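Periplasmic binding protein (Veillonella parvula, PDB 4LJS) probably captures a solute, perhaps a metal chelate or related compound, outside the cytoplasmic membrane for delivery to an ABC-type importer. Local coordinates at residues M153-L161 / A171-Q179; Q52-A60 / Y78-Y87. All coordinates share one frame; numbering follows the deposited sequence.

Contact 1 of 2, residues M153-L161 / A171-Q179; sequences MEYKYIRDL and AERLIQEMQ
Arg159 and Glu172 form a salt bridge along the border of an antiparallel helical hairpin, in which 153-161 packs on the early part of helix 168-188, the long helix that links the two lobes in this class of binding protein. The axes run 9.3 Å apart at 163°. Arg159 NE meets Glu172 OE1 at 2.8 Å, nearly along the oxygen's C-O bond and with a fairly straight N-H (159°), while NH2 adds a weak bond to the same oxygen; guanidinium and carboxylate lie almost coplanar. A bend at chi3 (-79°) turns the guanidinium across Ile175, whose CD1 sits 3.8 Å above one face, toward the rim. Replacing Arg159 by an alanine is likely to leave Glu172 OE1 without its cationic mate and to uncover the CD1 methyl of Ile175.

Deeper in, the side chains of Ile158 and Ile175 pass in opposite directions, CG2 of Ile158 lying 4.0 Å from CG1 of Ile175 and also meeting Ala171 CB. The Tyr155 ring has Ile175 CG2 over one face, near the rim. Gln179 comes to it obliquely, CG near CE2 and CZ, NE2 near CD2 and CE2, its amide plane almost perpendicular to the ring. Behind this layer, Leu300 and Ile303 of helix 299-310 back Met178, a selenomethionine. Its terminal methyl CE completes the core, 3.5 Å from Tyr155 CE1 at the ring edge and 3.6 Å from Ile158 CD1, which it meets tip to tip.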
loop_
_atom_site.group_PDB
_atom_site.type_symbol
_atom_site.label_atom_id
_atom_site.label_comp_id
_atom_site.label_asym_id
_atom_site.label_seq_id
_atom_site.Cartn_x
_atom_site.Cartn_y
_atom_site.Cartn_z
HETATM N N MSE A 153 3.666 -9.749 3.404
HETATM C CA MSE A 153 3.249 -8.895 4.518
HETATM C C MSE A 153 1.906 -8.236 4.245
HETATM O O MSE A 153 1.096 -8.089 5.156
HETATM C CB MSE A 153 4.282 -7.814 4.816
HETATM C CG MSE A 153 5.563 -8.337 5.390
HETATM SE SE MSE A 153 6.890 -6.923 5.444
HETATM C CE MSE A 153 8.402 -7.999 6.092
ATOM N N GLU A 154 1.675 -7.834 2.993
ATOM C CA GLU A 154 0.403 -7.211 2.624
ATOM C C GLU A 154 -0.747 -8.215 2.681
ATOM O O GLU A 154 -1.843 -7.884 3.141
ATOM C CB GLU A 154 0.480 -6.560 1.239
ATOM C CG GLU A 154 1.530 -5.462 1.131
ATOM C CD GLU A 154 1.426 -4.434 2.254
ATOM O OE1 GLU A 154 0.301 -3.957 2.539
ATOM O OE2 GLU A 154 2.472 -4.108 2.854
ATOM N N TYR A 155 -0.496 -9.439 2.216
ATOM C CA TYR A 155 -1.502 -10.498 2.292
ATOM C C TYR A 155 -1.933 -10.758 3.738
ATOM O O TYR A 155 -3.124 -10.842 4.027
ATOM C CB TYR A 155 -0.986 -11.795 1.666
ATOM C CG TYR A 155 -0.775 -11.710 0.170
ATOM C CD1 TYR A 155 -1.505 -10.817 -0.598
ATOM C CD2 TYR A 155 0.150 -12.529 -0.475
ATOM C CE1 TYR A 155 -1.321 -10.735 -1.966
ATOM C CE2 TYR A 155 0.345 -12.449 -1.850
ATOM C CZ TYR A 155 -0.397 -11.544 -2.589
ATOM O OH TYR A 155 -0.228 -11.441 -3.955
ATOM N N LYS A 156 -0.957 -10.889 4.635
ATOM C CA LYS A 156 -1.248 -11.171 6.034
ATOM C C LYS A 156 -2.020 -10.004 6.639
ATOM O O LYS A 156 -2.933 -10.197 7.444
ATOM C CB LYS A 156 0.043 -11.408 6.827
ATOM C CG LYS A 156 -0.160 -11.315 8.350
ATOM C CD LYS A 156 1.103 -11.672 9.144
ATOM C CE LYS A 156 0.923 -11.422 10.647
ATOM N NZ LYS A 156 0.879 -9.965 11.002
ATOM N N TYR A 157 -1.641 -8.795 6.236
ATOM C CA TYR A 157 -2.282 -7.575 6.703
ATOM C C TYR A 157 -3.768 -7.649 6.391
ATOM O O TYR A 157 -4.615 -7.452 7.261
ATOM C CB TYR A 157 -1.651 -6.379 5.997
ATOM C CG TYR A 157 -2.238 -5.021 6.332
ATOM C CD1 TYR A 157 -1.826 -4.327 7.466
ATOM C CD2 TYR A 157 -3.172 -4.416 5.494
ATOM C CE1 TYR A 157 -2.332 -3.078 7.764
ATOM C CE2 TYR A 157 -3.691 -3.160 5.785
ATOM C CZ TYR A 157 -3.269 -2.497 6.927
ATOM O OH TYR A 157 -3.768 -1.248 7.239
ATOM N N ILE A 158 -4.074 -7.972 5.141
ATOM C CA ILE A 158 -5.460 -8.086 4.699
ATOM C C ILE A 158 -6.174 -9.202 5.463
ATOM O O ILE A 158 -7.314 -9.046 5.900
ATOM C CB ILE A 158 -5.513 -8.331 3.179
ATOM C CG1 ILE A 158 -4.978 -7.095 2.447
ATOM C CG2 ILE A 158 -6.924 -8.647 2.726
ATOM C CD1 ILE A 158 -4.824 -7.259 0.966
ATOM N N ARG A 159 -5.472 -10.314 5.652
ATOM C CA ARG A 159 -6.026 -11.466 6.337
ATOM C C ARG A 159 -6.317 -11.157 7.814
ATOM O O ARG A 159 -7.352 -11.565 8.349
ATOM C CB ARG A 159 -5.054 -12.637 6.196
ATOM C CG ARG A 159 -5.565 -13.959 6.695
ATOM C CD ARG A 159 -4.596 -15.082 6.318
ATOM N NE ARG A 159 -4.739 -15.508 4.925
ATOM C CZ ARG A 159 -3.767 -15.467 4.017
ATOM N NH1 ARG A 159 -2.566 -15.009 4.343
ATOM N NH2 ARG A 159 -3.994 -15.896 2.779
ATOM N N ASP A 160 -5.409 -10.434 8.468
ATOM C CA ASP A 160 -5.593 -10.044 9.870
ATOM C C ASP A 160 -6.817 -9.145 10.044
ATOM O O ASP A 160 -7.634 -9.351 10.939
ATOM C CB ASP A 160 -4.363 -9.308 10.397
ATOM C CG ASP A 160 -3.197 -10.233 10.666
ATOM O OD1 ASP A 160 -3.423 -11.455 10.809
ATOM O OD2 ASP A 160 -2.051 -9.733 10.744
ATOM N N LEU A 161 -6.935 -8.137 9.191
ATOM C CA LEU A 161 -8.084 -7.251 9.257
ATOM C C LEU A 161 -9.360 -8.046 8.976
ATOM O O LEU A 161 -10.374 -7.845 9.633
ATOM C CB LEU A 161 -7.913 -6.062 8.310
ATOM C CG LEU A 161 -6.849 -5.063 8.795
ATOM C CD1 LEU A 161 -6.588 -3.967 7.770
ATOM C CD2 LEU A 161 -7.249 -4.448 10.139
ATOM N N ALA A 171 -11.759 -11.338 2.640
ATOM C CA ALA A 171 -10.304 -11.219 2.654
ATOM C C ALA A 171 -9.645 -12.261 1.751
ATOM O O ALA A 171 -8.748 -11.942 0.969
ATOM C CB ALA A 171 -9.773 -11.325 4.082
ATOM N N GLU A 172 -10.106 -13.503 1.847
ATOM C CA GLU A 172 -9.531 -14.583 1.058
ATOM C C GLU A 172 -9.777 -14.413 -0.434
ATOM O O GLU A 172 -8.910 -14.726 -1.246
ATOM C CB GLU A 172 -10.052 -15.947 1.527
ATOM C CG GLU A 172 -9.375 -16.443 2.799
ATOM C CD GLU A 172 -7.850 -16.487 2.684
ATOM O OE1 GLU A 172 -7.169 -16.044 3.639
ATOM O OE2 GLU A 172 -7.340 -16.966 1.641
ATOM N N ARG A 173 -10.959 -13.930 -0.797
ATOM C CA ARG A 173 -11.266 -13.687 -2.201
ATOM C C ARG A 173 -10.335 -12.613 -2.762
ATOM O O ARG A 173 -9.784 -12.768 -3.851
ATOM C CB ARG A 173 -12.724 -13.271 -2.378
ATOM C CG ARG A 173 -13.098 -12.920 -3.810
ATOM C CD ARG A 173 -14.492 -12.328 -3.875
ATOM N NE ARG A 173 -14.697 -11.351 -2.809
ATOM C CZ ARG A 173 -14.373 -10.064 -2.893
ATOM N NH1 ARG A 173 -13.828 -9.579 -4.004
ATOM N NH2 ARG A 173 -14.597 -9.258 -1.861
ATOM N N LEU A 174 -10.154 -11.529 -2.009
ATOM C CA LEU A 174 -9.279 -10.439 -2.443
ATOM C C LEU A 174 -7.828 -10.894 -2.599
ATOM O O LEU A 174 -7.168 -10.576 -3.582
ATOM C CB LEU A 174 -9.363 -9.263 -1.469
ATOM C CG LEU A 174 -10.725 -8.574 -1.433
ATOM C CD1 LEU A 174 -10.797 -7.612 -0.264
ATOM C CD2 LEU A 174 -11.014 -7.865 -2.756
ATOM N N ILE A 175 -7.342 -11.643 -1.618
ATOM C CA ILE A 175 -5.990 -12.181 -1.646
ATOM C C ILE A 175 -5.804 -13.144 -2.823
ATOM O O ILE A 175 -4.813 -13.068 -3.553
ATOM C CB ILE A 175 -5.685 -12.898 -0.321
ATOM C CG1 ILE A 175 -5.466 -11.864 0.790
ATOM C CG2 ILE A 175 -4.495 -13.837 -0.460
ATOM C CD1 ILE A 175 -5.522 -12.452 2.177
ATOM N N GLN A 176 -6.767 -14.042 -3.006
ATOM C CA GLN A 176 -6.697 -15.031 -4.068
ATOM C C GLN A 176 -6.672 -14.392 -5.458
ATOM O O GLN A 176 -5.979 -14.871 -6.353
ATOM C CB GLN A 176 -7.852 -16.027 -3.966
ATOM C CG GLN A 176 -7.667 -17.246 -4.863
ATOM C CD GLN A 176 -8.933 -18.067 -5.029
ATOM O OE1 GLN A 176 -8.910 -19.294 -4.925
ATOM N NE2 GLN A 176 -10.045 -17.393 -5.305
ATOM N N GLU A 177 -7.435 -13.316 -5.636
ATOM C CA GLU A 177 -7.464 -12.593 -6.904
ATOM C C GLU A 177 -6.056 -12.128 -7.264
ATOM O O GLU A 177 -5.592 -12.296 -8.394
ATOM C CB GLU A 177 -8.409 -11.394 -6.794
ATOM C CG GLU A 177 -8.311 -10.376 -7.921
ATOM C CD GLU A 177 -9.353 -9.268 -7.804
ATOM O OE1 GLU A 177 -9.897 -9.068 -6.692
ATOM O OE2 GLU A 177 -9.633 -8.604 -8.828
HETATM N N MSE A 178 -5.377 -11.549 -6.280
HETATM C CA MSE A 178 -4.023 -11.048 -6.465
HETATM C C MSE A 178 -3.025 -12.178 -6.717
HETATM O O MSE A 178 -2.201 -12.108 -7.638
HETATM C CB MSE A 178 -3.613 -10.217 -5.247
HETATM C CG MSE A 178 -4.392 -8.910 -5.139
HETATM SE SE MSE A 178 -3.860 -7.741 -3.655
HETATM C CE MSE A 178 -4.297 -8.875 -2.164
ATOM N N GLN A 179 -3.107 -13.227 -5.906
ATOM C CA GLN A 179 -2.194 -14.354 -6.044
ATOM C C GLN A 179 -2.364 -15.081 -7.379
ATOM O O GLN A 179 -1.383 -15.468 -8.014
ATOM C CB GLN A 179 -2.386 -15.339 -4.895
ATOM C CG GLN A 179 -2.029 -14.785 -3.523
ATOM C CD GLN A 179 -2.179 -15.840 -2.437
ATOM O OE1 GLN A 179 -3.016 -16.737 -2.546
ATOM N NE2 GLN A 179 -1.361 -15.746 -1.395
HETATM O O HOH W 1 -1.198 -16.167 1.953
#

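Contact 2 of 2, residues Q52-A60 / Y78-Y87; sequences QNSIETIIA and YVRPEYREAY
The Tyr83 ring is sandwiched, with Ala60 over one face and Glu82 CG 3.5 Å above the other. The fold here is a beta-alpha-beta crossover: helix 52-60 connects parallel neighbours 47-50 and 67-71, and the chain beyond the second strand returns to cover the helix. Ala60 CB lies 3.5 Å from Tyr83 CZ, and one water joins Tyr83 OH to the carbonyl oxygen of Ala60. Glu56 OE1 lies in the ring plane at the edge, beside CD2. Tyr87 carries Val79 CG2 on one face, offset toward the rim, and Ile55 CG2 at the edge, 4.0 Å from CD1; Lys93 makes a cation-pi contact with this ring. The guanidinium of Arg80 is met in plane by Glu82 OE1, and its NH1 pairs with Asp301.

Ile59 of the helix packs into the middle of the cover made by 78-87. Its CG2 touches Tyr83 CB at 3.7 Å and Ala86 CB at 3.8 Å, while CD1 points on to the backbone of Tyr87.

Polar bonds hold the start of 78-87. Glu56 extends beyond CG and spreads its carboxylate between partners: OE1 takes the N-H of Arg80 on its syn side, tilted from the carboxylate plane (2.9 Å, 160°), and OE2 accepts from Gln52 NE2 above that plane and forms a salt bridge with Arg298. These donors would probably favour the ionised carboxylate. Arg298 also binds Tyr78 O, and the Tyr78 ring meets Tyr257, which follows strand 247-252 of the other sheet, consistent with a place near the junction of the lobes. Gln52, bent at chi2 (132°), sends NE2 to Tyr78 O at 3.0 Å from well above the carbonyl plane.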
loop_
_atom_site.group_PDB
_atom_site.type_symbol
_atom_site.label_atom_id
_atom_site.label_comp_id
_atom_site.label_asym_id
_atom_site.label_seq_id
_atom_site.Cartn_x
_atom_site.Cartn_y
_atom_site.Cartn_z
ATOM N N GLN A 52 -3.733 5.480 4.008
ATOM C CA GLN A 52 -4.504 4.851 2.934
ATOM C C GLN A 52 -4.775 3.351 3.088
ATOM O O GLN A 52 -5.919 2.915 2.932
ATOM C CB GLN A 52 -3.833 5.117 1.579
ATOM C CG GLN A 52 -4.731 4.805 0.402
ATOM C CD GLN A 52 -4.759 5.921 -0.618
ATOM O OE1 GLN A 52 -3.874 6.777 -0.647
ATOM N NE2 GLN A 52 -5.785 5.922 -1.461
ATOM N N ASN A 53 -3.740 2.565 3.372
ATOM C CA ASN A 53 -3.926 1.118 3.548
ATOM C C ASN A 53 -4.924 0.768 4.640
ATOM O O ASN A 53 -5.728 -0.140 4.465
ATOM C CB ASN A 53 -2.602 0.379 3.786
ATOM C CG ASN A 53 -1.907 0.791 5.088
ATOM O OD1 ASN A 53 -2.059 1.913 5.563
ATOM N ND2 ASN A 53 -1.123 -0.120 5.651
ATOM N N SER A 54 -4.884 1.493 5.757
ATOM C CA SER A 54 -5.827 1.249 6.847
ATOM C C SER A 54 -7.253 1.524 6.374
ATOM O O SER A 54 -8.153 0.708 6.565
ATOM C CB SER A 54 -5.509 2.136 8.055
ATOM O OG SER A 54 -4.126 2.113 8.364
ATOM N N ILE A 55 -7.434 2.671 5.727
ATOM C CA ILE A 55 -8.755 3.140 5.321
ATOM C C ILE A 55 -9.375 2.284 4.232
ATOM O O ILE A 55 -10.469 1.743 4.415
ATOM C CB ILE A 55 -8.698 4.608 4.860
ATOM C CG1 ILE A 55 -8.134 5.484 5.991
ATOM C CG2 ILE A 55 -10.086 5.090 4.437
ATOM C CD1 ILE A 55 -7.581 6.816 5.528
ATOM N N GLU A 56 -8.675 2.150 3.105
ATOM C CA GLU A 56 -9.215 1.424 1.958
ATOM C C GLU A 56 -9.356 -0.084 2.167
ATOM O O GLU A 56 -10.244 -0.706 1.578
ATOM C CB GLU A 56 -8.410 1.710 0.680
ATOM C CG GLU A 56 -8.755 3.042 0.035
ATOM C CD GLU A 56 -8.269 3.152 -1.401
ATOM O OE1 GLU A 56 -9.069 2.874 -2.327
ATOM O OE2 GLU A 56 -7.093 3.526 -1.602
ATOM N N THR A 57 -8.483 -0.681 2.979
ATOM C CA THR A 57 -8.577 -2.123 3.228
ATOM C C THR A 57 -9.847 -2.454 4.012
ATOM O O THR A 57 -10.560 -3.402 3.685
ATOM C CB THR A 57 -7.335 -2.689 3.962
ATOM O OG1 THR A 57 -6.148 -2.398 3.202
ATOM C CG2 THR A 57 -7.457 -4.207 4.152
ATOM N N ILE A 58 -10.137 -1.662 5.041
ATOM C CA ILE A 58 -11.341 -1.877 5.819
ATOM C C ILE A 58 -12.578 -1.625 4.956
ATOM O O ILE A 58 -13.561 -2.365 5.030
ATOM C CB ILE A 58 -11.361 -1.017 7.086
ATOM C CG1 ILE A 58 -10.292 -1.510 8.067
ATOM C CG2 ILE A 58 -12.743 -1.064 7.723
ATOM C CD1 ILE A 58 -9.944 -0.494 9.176
ATOM N N ILE A 59 -12.513 -0.604 4.108
ATOM C CA ILE A 59 -13.591 -0.370 3.159
ATOM C C ILE A 59 -13.771 -1.561 2.211
ATOM O O ILE A 59 -14.897 -2.010 1.970
ATOM C CB ILE A 59 -13.377 0.928 2.369
ATOM C CG1 ILE A 59 -13.515 2.139 3.312
ATOM C CG2 ILE A 59 -14.364 1.013 1.225
ATOM C CD1 ILE A 59 -13.261 3.489 2.645
ATOM N N ALA A 60 -12.661 -2.094 1.706
ATOM C CA ALA A 60 -12.707 -3.205 0.755
ATOM C C ALA A 60 -13.309 -4.464 1.373
ATOM O O ALA A 60 -13.841 -5.312 0.667
ATOM C CB ALA A 60 -11.307 -3.512 0.205
ATOM N N TYR A 78 -7.976 9.883 -4.891
ATOM C CA TYR A 78 -6.878 8.947 -4.680
ATOM C C TYR A 78 -7.407 7.598 -4.236
ATOM O O TYR A 78 -6.670 6.630 -4.201
ATOM C CB TYR A 78 -5.925 9.466 -3.609
ATOM C CG TYR A 78 -5.165 10.707 -3.994
ATOM C CD1 TYR A 78 -5.789 11.942 -4.028
ATOM C CD2 TYR A 78 -3.815 10.645 -4.305
ATOM C CE1 TYR A 78 -5.096 13.077 -4.373
ATOM C CE2 TYR A 78 -3.112 11.780 -4.647
ATOM C CZ TYR A 78 -3.757 12.994 -4.678
ATOM O OH TYR A 78 -3.062 14.130 -5.023
ATOM N N VAL A 79 -8.683 7.551 -3.868
ATOM C CA VAL A 79 -9.328 6.310 -3.462
ATOM C C VAL A 79 -9.870 5.615 -4.712
ATOM O O VAL A 79 -10.330 6.291 -5.637
ATOM C CB VAL A 79 -10.476 6.607 -2.459
ATOM C CG1 VAL A 79 -11.260 5.350 -2.116
ATOM C CG2 VAL A 79 -9.915 7.243 -1.201
ATOM N N ARG A 80 -9.793 4.282 -4.755
ATOM C CA ARG A 80 -10.368 3.512 -5.868
ATOM C C ARG A 80 -11.826 3.903 -6.066
ATOM O O ARG A 80 -12.561 4.034 -5.087
ATOM C CB ARG A 80 -10.294 2.000 -5.611
ATOM C CG ARG A 80 -8.946 1.376 -5.867
ATOM C CD ARG A 80 -8.958 -0.133 -5.646
ATOM N NE ARG A 80 -9.628 -0.844 -6.727
ATOM C CZ ARG A 80 -9.031 -1.207 -7.860
ATOM N NH1 ARG A 80 -7.753 -0.919 -8.056
ATOM N NH2 ARG A 80 -9.711 -1.855 -8.798
ATOM N N PRO A 81 -12.243 4.094 -7.330
ATOM C CA PRO A 81 -13.601 4.550 -7.669
ATOM C C PRO A 81 -14.697 3.817 -6.887
ATOM O O PRO A 81 -15.584 4.471 -6.338
ATOM C CB PRO A 81 -13.709 4.244 -9.171
ATOM C CG PRO A 81 -12.303 4.335 -9.667
ATOM C CD PRO A 81 -11.417 3.864 -8.532
ATOM N N GLU A 82 -14.609 2.491 -6.803
ATOM C CA GLU A 82 -15.630 1.683 -6.137
ATOM C C GLU A 82 -15.655 1.834 -4.622
ATOM O O GLU A 82 -16.597 1.386 -3.975
ATOM C CB GLU A 82 -15.462 0.201 -6.484
ATOM C CG GLU A 82 -14.210 -0.428 -5.911
ATOM C CD GLU A 82 -13.179 -0.739 -6.980
ATOM O OE1 GLU A 82 -12.604 -1.852 -6.947
ATOM O OE2 GLU A 82 -12.950 0.131 -7.854
ATOM N N TYR A 83 -14.620 2.452 -4.058
ATOM C CA TYR A 83 -14.549 2.671 -2.616
ATOM C C TYR A 83 -14.826 4.127 -2.231
ATOM O O TYR A 83 -14.847 4.468 -1.047
ATOM C CB TYR A 83 -13.181 2.235 -2.073
ATOM C CG TYR A 83 -12.873 0.769 -2.297
ATOM C CD1 TYR A 83 -13.894 -0.171 -2.371
ATOM C CD2 TYR A 83 -11.561 0.324 -2.437
ATOM C CE1 TYR A 83 -13.618 -1.518 -2.582
ATOM C CE2 TYR A 83 -11.278 -1.022 -2.650
ATOM C CZ TYR A 83 -12.311 -1.932 -2.718
ATOM O OH TYR A 83 -12.038 -3.267 -2.923
ATOM N N ARG A 84 -15.045 4.983 -3.225
ATOM C CA ARG A 84 -15.209 6.413 -2.955
ATOM C C ARG A 84 -16.438 6.774 -2.142
ATOM O O ARG A 84 -16.359 7.626 -1.252
ATOM C CB ARG A 84 -15.178 7.232 -4.239
ATOM C CG ARG A 84 -13.788 7.634 -4.633
ATOM C CD ARG A 84 -13.763 8.135 -6.051
ATOM N NE ARG A 84 -12.438 8.009 -6.636
ATOM C CZ ARG A 84 -12.188 8.171 -7.927
ATOM N NH1 ARG A 84 -13.183 8.464 -8.757
ATOM N NH2 ARG A 84 -10.950 8.046 -8.383
ATOM N N GLU A 85 -17.571 6.148 -2.455
ATOM C CA GLU A 85 -18.823 6.463 -1.761
ATOM C C GLU A 85 -18.704 6.202 -0.260
ATOM O O GLU A 85 -19.096 7.033 0.555
ATOM C CB GLU A 85 -19.997 5.674 -2.339
ATOM C CG GLU A 85 -20.763 6.416 -3.426
ATOM C CD GLU A 85 -22.153 5.843 -3.674
ATOM O OE1 GLU A 85 -22.864 6.375 -4.552
ATOM O OE2 GLU A 85 -22.535 4.866 -2.992
ATOM N N ALA A 86 -18.151 5.047 0.094
ATOM C CA ALA A 86 -17.932 4.697 1.492
ATOM C C ALA A 86 -16.941 5.666 2.128
ATOM O O ALA A 86 -17.133 6.105 3.261
ATOM C CB ALA A 86 -17.424 3.258 1.606
ATOM N N TYR A 87 -15.879 5.987 1.393
ATOM C CA TYR A 87 -14.902 6.962 1.858
ATOM C C TYR A 87 -15.559 8.278 2.252
ATOM O O TYR A 87 -15.268 8.825 3.322
ATOM C CB TYR A 87 -13.829 7.230 0.800
ATOM C CG TYR A 87 -12.831 8.266 1.265
ATOM C CD1 TYR A 87 -11.881 7.950 2.225
ATOM C CD2 TYR A 87 -12.851 9.565 0.760
ATOM C CE1 TYR A 87 -10.973 8.900 2.674
ATOM C CE2 TYR A 87 -11.945 10.517 1.193
ATOM C CZ TYR A 87 -11.007 10.179 2.151
ATOM O OH TYR A 87 -10.103 11.123 2.593
HETATM O O HOH W 2 -13.772 -5.204 -2.331
#

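From the N terminus, strand 47-50 leads into helix 52-60, and after strand 67-71 the segment 78-87 folds back on that helix, closing contact 2. The chain adds strands 110-113 and 135-138 to the same sheet before helices 151-164 and 168-188 turn as a hairpin, closing contact 1. The loops follow in series and neither nest nor cross. Their centres lie about 15 Å apart, yet the first helices of the pairs touch: Tyr157 OH is 3.3 Å from Ser54 CA, and Leu161 packs on Thr57. Ile297 joins both, bonding Thr57 OG1 through its N and touching Leu174. Contact 2 covers helix 52-60 of the parallel-sheet lobe; contact 1 joins helix 151-164, which touches it, to helix 168-188.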